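Long-range contacts in Aln2 (Streptomyces sp. CM020, PDB 6P7L), which belongs to the NTF2-like superfamily as a SnoaL-like protein and probably takes part in biosynthesis of the polyketide antibiotic alnumycin: residues 118-123 with 141-146; 137-142 with 159-164. One frame throughout, in Å; residues are numbered along the deposited sequence.

Contact 1. Residues 118-123 with 141-146; sequences TSYYAT and VRDTLV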
loop_
_atom_site.group_PDB
_atom_site.type_symbol
_atom_site.label_atom_id
_atom_site.label_comp_id
_atom_site.label_asym_id
_atom_site.label_seq_id
_atom_site.Cartn_x
_atom_site.Cartn_y
_atom_site.Cartn_z
ATOM N N THR A 118 -1.002 -2.233 -16.340
ATOM C CA THR A 118 -1.331 -2.261 -14.925
ATOM C C THR A 118 -2.652 -1.537 -14.657
ATOM O O THR A 118 -3.108 -0.683 -15.429
ATOM C CB THR A 118 -0.220 -1.642 -14.058
ATOM O OG1 THR A 118 -0.232 -0.221 -14.248
ATOM C CG2 THR A 118 1.173 -2.224 -14.384
ATOM N N SER A 119 -3.282 -1.899 -13.542
ATOM C CA SER A 119 -4.464 -1.208 -13.033
ATOM C C SER A 119 -4.294 -1.169 -11.528
ATOM O O SER A 119 -3.799 -2.131 -10.916
ATOM C CB SER A 119 -5.780 -1.899 -13.431
ATOM O OG SER A 119 -6.052 -3.046 -12.624
ATOM N N TYR A 120 -4.663 -0.043 -10.940
ATOM C CA TYR A 120 -4.461 0.086 -9.503
ATOM C C TYR A 120 -5.331 1.195 -8.943
ATOM O O TYR A 120 -5.892 2.017 -9.676
ATOM C CB TYR A 120 -3.008 0.371 -9.171
ATOM C CG TYR A 120 -2.355 1.495 -9.928
ATOM C CD1 TYR A 120 -1.822 1.286 -11.198
ATOM C CD2 TYR A 120 -2.228 2.760 -9.361
ATOM C CE1 TYR A 120 -1.158 2.302 -11.873
ATOM C CE2 TYR A 120 -1.564 3.790 -10.010
ATOM C CZ TYR A 120 -1.044 3.556 -11.288
ATOM O OH TYR A 120 -0.391 4.569 -11.959
ATOM N N TYR A 121 -5.445 1.182 -7.616
ATOM C CA TYR A 121 -6.057 2.264 -6.876
ATOM C C TYR A 121 -4.993 3.313 -6.539
ATOM O O TYR A 121 -3.857 2.968 -6.218
ATOM C CB TYR A 121 -6.636 1.755 -5.561
ATOM C CG TYR A 121 -7.723 0.685 -5.660
ATOM C CD1 TYR A 121 -8.311 0.360 -6.862
ATOM C CD2 TYR A 121 -8.159 0.021 -4.525
ATOM C CE1 TYR A 121 -9.334 -0.591 -6.934
ATOM C CE2 TYR A 121 -9.147 -0.933 -4.582
ATOM C CZ TYR A 121 -9.747 -1.216 -5.796
ATOM O OH TYR A 121 -10.775 -2.127 -5.849
ATOM N N ALA A 122 -5.389 4.577 -6.527
ATOM C CA ALA A 122 -4.502 5.652 -6.115
ATOM C C ALA A 122 -5.259 6.720 -5.348
ATOM O O ALA A 122 -6.431 6.996 -5.603
ATOM C CB ALA A 122 -3.777 6.301 -7.306
ATOM N N THR A 123 -4.543 7.326 -4.400
ATOM C CA THR A 123 -5.005 8.542 -3.761
ATOM C C THR A 123 -3.790 9.393 -3.438
ATOM O O THR A 123 -2.644 8.971 -3.607
ATOM C CB THR A 123 -5.842 8.254 -2.518
ATOM O OG1 THR A 123 -6.379 9.497 -2.021
ATOM C CG2 THR A 123 -5.027 7.591 -1.469
ATOM N N VAL A 141 -6.679 3.747 -11.768
ATOM C CA VAL A 141 -5.681 4.119 -12.758
ATOM C C VAL A 141 -5.354 2.911 -13.623
ATOM O O VAL A 141 -5.206 1.789 -13.118
ATOM C CB VAL A 141 -4.404 4.672 -12.098
ATOM C CG1 VAL A 141 -3.496 5.198 -13.181
ATOM C CG2 VAL A 141 -4.747 5.758 -11.143
ATOM N N ARG A 142 -5.244 3.147 -14.929
ATOM C CA ARG A 142 -4.777 2.140 -15.876
ATOM C C ARG A 142 -3.576 2.709 -16.627
ATOM O O ARG A 142 -3.672 3.769 -17.257
ATOM C CB ARG A 142 -5.878 1.704 -16.852
ATOM C CG ARG A 142 -6.980 0.900 -16.214
ATOM C CD ARG A 142 -7.778 0.141 -17.227
ATOM N NE ARG A 142 -8.582 -0.894 -16.571
ATOM C CZ ARG A 142 -9.741 -0.682 -15.968
ATOM N NH1 ARG A 142 -10.259 0.534 -15.927
ATOM N NH2 ARG A 142 -10.373 -1.697 -15.408
ATOM N N ASP A 143 -2.451 1.988 -16.583
ATOM C CA ASP A 143 -1.235 2.388 -17.269
ATOM C C ASP A 143 -0.819 1.349 -18.304
ATOM O O ASP A 143 -1.108 0.156 -18.166
ATOM C CB ASP A 143 -0.032 2.513 -16.299
ATOM C CG ASP A 143 -0.067 3.747 -15.432
ATOM O OD1 ASP A 143 -0.770 4.726 -15.774
ATOM O OD2 ASP A 143 0.623 3.679 -14.365
ATOM N N THR A 144 -0.065 1.780 -19.305
ATOM C CA THR A 144 0.759 0.852 -20.065
ATOM C C THR A 144 2.200 1.324 -19.939
ATOM O O THR A 144 2.475 2.542 -19.963
ATOM C CB THR A 144 0.376 0.738 -21.553
ATOM O OG1 THR A 144 0.753 1.934 -22.238
ATOM C CG2 THR A 144 -1.101 0.468 -21.701
ATOM N N LEU A 145 3.097 0.357 -19.758
ATOM C CA LEU A 145 4.528 0.594 -19.682
ATOM C C LEU A 145 5.220 -0.148 -20.814
ATOM O O LEU A 145 4.776 -1.217 -21.262
ATOM C CB LEU A 145 5.119 0.135 -18.332
ATOM C CG LEU A 145 4.311 0.502 -17.099
ATOM C CD1 LEU A 145 4.830 -0.230 -15.860
ATOM C CD2 LEU A 145 4.308 1.989 -16.915
ATOM N N VAL A 146 6.332 0.424 -21.267
ATOM C CA VAL A 146 7.123 -0.180 -22.326
ATOM C C VAL A 146 8.585 -0.116 -21.917
ATOM O O VAL A 146 8.992 0.720 -21.114
ATOM C CB VAL A 146 6.903 0.505 -23.681
ATOM C CG1 VAL A 146 5.471 0.324 -24.145
ATOM C CG2 VAL A 146 7.302 1.998 -23.623
#
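Residues 118-123 and 141-146 run antiparallel, their axes 4.7 Å apart, with Thr118-Asp143 and Tyr120-Val141 as hydrogen-bonded pairs around the non-hydrogen-bonded pair Ser119-Arg142. Each of the two hydrogen-bonded pairs closes a ring of two backbone hydrogen bonds; the shortest runs from Val141 N to Tyr120 O, 2.8 Å, and is nearly straight at 171°. Between the rings the strands come close enough for Ser119 CA to touch Val141 O at 3.1 Å, a CA-H...O contact. On one face of the sheet the Tyr120 ring meets both Val141 and Asp143. Its CG sits between the backbone N and the carbonyl carbon (chi1 50°), and the ring lies over Val141: CB of Val141 makes a CH-pi contact 3.8 Å from the ring centroid, while CG1 reaches past the rim to within 3.4 Å of the Tyr120 OH. That hydroxyl donates to Asp143 OD2 at 2.8 Å, meeting the oxygen from above the carboxylate plane. Asp143 is buried, and its charge has further partners: OD2 also bonds the hydroxyl of Tyr44, and OD1 forms a salt bridge with Arg157. Tyr44 bonds Thr118 OG1 as well, which itself rests 3.4 Å from Asp143 CB. On the opposite face Ser119 CB brushes Arg142 CG, and Ser119 OG bonds Thr107. The pairing is a hairpin in the antiparallel part of a mixed sheet: strand 98-110 flanks 116-127, strand 151-161 flanks 133-148, and helix 34-52 lies over the Tyr120 face, bringing Tyr44 there; a long N-terminal helix packed on the sheet is a feature of NTF2-like folds.

Contact 2. Residues 137-142 with 159-164; sequences PTCFVR and IERDDL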
loop_
_atom_site.group_PDB
_atom_site.type_symbol
_atom_site.label_atom_id
_atom_site.label_comp_id
_atom_site.label_asym_id
_atom_site.label_seq_id
_atom_site.Cartn_x
_atom_site.Cartn_y
_atom_site.Cartn_z
ATOM N N PRO A 137 -9.883 12.531 -3.436
ATOM C CA PRO A 137 -10.751 11.467 -3.953
ATOM C C PRO A 137 -9.927 10.332 -4.549
ATOM O O PRO A 137 -8.936 10.542 -5.264
ATOM C CB PRO A 137 -11.608 12.169 -5.017
ATOM C CG PRO A 137 -11.342 13.648 -4.850
ATOM C CD PRO A 137 -10.220 13.878 -3.950
ATOM N N THR A 138 -10.365 9.109 -4.285
ATOM C CA THR A 138 -9.614 7.997 -4.820
ATOM C C THR A 138 -9.822 7.905 -6.331
ATOM O O THR A 138 -10.783 8.431 -6.895
ATOM C CB THR A 138 -10.012 6.716 -4.112
ATOM O OG1 THR A 138 -11.411 6.545 -4.191
ATOM C CG2 THR A 138 -9.644 6.768 -2.652
ATOM N N CYS A 139 -8.844 7.290 -6.988
ATOM C CA CYS A 139 -8.820 7.095 -8.430
ATOM C C CYS A 139 -8.575 5.631 -8.754
ATOM O O CYS A 139 -7.886 4.907 -8.023
ATOM C CB CYS A 139 -7.675 7.909 -9.097
ATOM S SG CYS A 139 -7.878 9.695 -8.991
ATOM N N PHE A 140 -9.091 5.222 -9.896
ATOM C CA PHE A 140 -8.720 3.961 -10.508
ATOM C C PHE A 140 -7.900 4.277 -11.737
ATOM O O PHE A 140 -8.370 4.984 -12.642
ATOM C CB PHE A 140 -9.931 3.154 -10.889
ATOM C CG PHE A 140 -9.604 1.737 -11.268
ATOM C CD1 PHE A 140 -9.263 1.398 -12.564
ATOM C CD2 PHE A 140 -9.616 0.748 -10.309
ATOM C CE1 PHE A 140 -8.978 0.083 -12.911
ATOM C CE2 PHE A 140 -9.317 -0.595 -10.656
ATOM C CZ PHE A 140 -9.004 -0.899 -11.951
ATOM N N VAL A 141 -6.679 3.747 -11.768
ATOM C CA VAL A 141 -5.681 4.119 -12.758
ATOM C C VAL A 141 -5.354 2.911 -13.623
ATOM O O VAL A 141 -5.206 1.789 -13.118
ATOM C CB VAL A 141 -4.404 4.672 -12.098
ATOM C CG1 VAL A 141 -3.496 5.198 -13.181
ATOM C CG2 VAL A 141 -4.747 5.758 -11.143
ATOM N N ARG A 142 -5.244 3.147 -14.929
ATOM C CA ARG A 142 -4.777 2.140 -15.876
ATOM C C ARG A 142 -3.576 2.709 -16.627
ATOM O O ARG A 142 -3.672 3.769 -17.257
ATOM C CB ARG A 142 -5.878 1.704 -16.852
ATOM C CG ARG A 142 -6.980 0.900 -16.214
ATOM C CD ARG A 142 -7.778 0.141 -17.227
ATOM N NE ARG A 142 -8.582 -0.894 -16.571
ATOM C CZ ARG A 142 -9.741 -0.682 -15.968
ATOM N NH1 ARG A 142 -10.259 0.534 -15.927
ATOM N NH2 ARG A 142 -10.373 -1.697 -15.408
ATOM N N ILE A 159 -6.624 8.051 -15.871
ATOM C CA ILE A 159 -7.086 8.213 -14.494
ATOM C C ILE A 159 -8.604 8.360 -14.507
ATOM O O ILE A 159 -9.134 9.233 -15.203
ATOM C CB ILE A 159 -6.434 9.443 -13.842
ATOM C CG1 ILE A 159 -4.918 9.219 -13.740
ATOM C CG2 ILE A 159 -7.038 9.716 -12.489
ATOM C CD1 ILE A 159 -4.143 10.468 -13.469
ATOM N N GLU A 160 -9.308 7.506 -13.760
ATOM C CA GLU A 160 -10.750 7.645 -13.555
ATOM C C GLU A 160 -10.941 8.055 -12.101
ATOM O O GLU A 160 -10.545 7.309 -11.194
ATOM C CB GLU A 160 -11.493 6.340 -13.867
ATOM C CG GLU A 160 -11.495 6.012 -15.361
ATOM C CD GLU A 160 -12.311 4.787 -15.698
ATOM O OE1 GLU A 160 -13.121 4.357 -14.851
ATOM O OE2 GLU A 160 -12.147 4.258 -16.816
ATOM N N ARG A 161 -11.489 9.247 -11.872
ATOM C CA ARG A 161 -11.644 9.736 -10.508
ATOM C C ARG A 161 -12.973 9.276 -9.934
ATOM O O ARG A 161 -14.024 9.434 -10.573
ATOM C CB ARG A 161 -11.535 11.258 -10.446
ATOM C CG ARG A 161 -10.682 11.658 -9.244
ATOM C CD ARG A 161 -10.266 13.072 -9.305
ATOM N NE ARG A 161 -11.367 13.922 -8.884
ATOM C CZ ARG A 161 -11.431 15.225 -9.100
ATOM N NH1 ARG A 161 -10.451 15.839 -9.744
ATOM N NH2 ARG A 161 -12.476 15.905 -8.666
ATOM N N ASP A 162 -12.921 8.680 -8.736
ATOM C CA ASP A 162 -14.103 8.002 -8.225
ATOM C C ASP A 162 -15.229 8.974 -7.936
ATOM O O ASP A 162 -16.397 8.595 -8.061
ATOM C CB ASP A 162 -13.748 7.211 -6.971
ATOM C CG ASP A 162 -13.018 5.894 -7.282
ATOM O OD1 ASP A 162 -13.351 5.275 -8.321
ATOM O OD2 ASP A 162 -12.158 5.457 -6.449
ATOM N N ASP A 163 -14.927 10.222 -7.536
ATOM C CA ASP A 163 -16.026 11.154 -7.299
ATOM C C ASP A 163 -16.770 11.456 -8.604
ATOM O O ASP A 163 -18.002 11.561 -8.620
ATOM C CB ASP A 163 -15.532 12.437 -6.641
ATOM C CG ASP A 163 -14.497 13.165 -7.449
ATOM O OD1 ASP A 163 -13.596 12.517 -8.017
ATOM O OD2 ASP A 163 -14.611 14.405 -7.490
ATOM N N LEU A 164 -16.033 11.578 -9.709
ATOM C CA LEU A 164 -16.647 11.832 -11.006
ATOM C C LEU A 164 -17.471 10.641 -11.461
ATOM O O LEU A 164 -18.561 10.818 -12.027
ATOM C CB LEU A 164 -15.563 12.179 -12.027
ATOM C CG LEU A 164 -14.853 13.516 -11.793
ATOM C CD1 LEU A 164 -13.808 13.792 -12.896
ATOM C CD2 LEU A 164 -15.833 14.670 -11.696
HETATM O O HOH W 1 -9.495 3.113 -17.720
#
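Phe140 and Glu160 form the hydrogen-bonded pair that holds residues 137-142 against 159-164, each donating its amide to the other's carbonyl at 2.9 Å from Phe140 N to Glu160 O and the same from Glu160 N to Phe140 O. Glu160 O takes a second, weaker partner in the CA-H of Cys139. The next rung lies beyond the strand, where the chain turns into helix 162-168: Asp162 N donates to Thr138 O at 2.8 Å, in the carbonyl plane. An amide of the first helical turn, which has no acceptor within its own helix, is thus satisfied by Thr138, just ahead of the paired strand 139-142. The same two residues bond through their side chains. Thr138 OG1 donates to Asp162 OD2 at 2.6 Å, using the anti lone pair of that oxygen; chi1 of 54° places OG1 where it reaches both Asp162 and Thr127 of the second subunit. Asp162 too has a partner on that subunit, its OD1 forming a salt bridge with Arg100 there. Arg161 grips Asp163 side-on in a salt bridge, NE bonding OD1 and NH2 bonding OD2, each through a syn lone pair, and Pro137 CB rests 3.6 Å from Asp163 OD1. At the other end Arg142 NH1 and Glu160 OE2 do not touch; a water accepts from the first and donates to the second, though Glu160 is poorly ordered. Cys139 SG packs on Ile159 CG2 at 3.6 Å and on Arg161 CG. Strand 133-148 lies here between 116-127 and 151-161, the latter also bonded through Ile159 to Arg70 of strand 67-70, while helix 162-168 leads off the sheet, its first residues Asp162 and Asp163 packing against the second subunit.

Along the chain, strand 116-127 comes first; a turn reverses it into strand 133-148, and contact 1 closes that hairpin. A second reversal leads into strand 151-161, and contact 2 closes the next one. The two spans overlap rather than nest, because contact 2 starts at 137-142 before 141-146 has ended, and Val141 and Arg142 serve both. Together they make a three-strand antiparallel meander with 133-148 in the middle. Ala122 O probably bonds Cys139 N, joining the two contacts directly, and Phe140 packs on Ser119 and Tyr121. Contact 1 faces helix 34-52, contact 2 runs into helix 162-168, and both reach the second subunit.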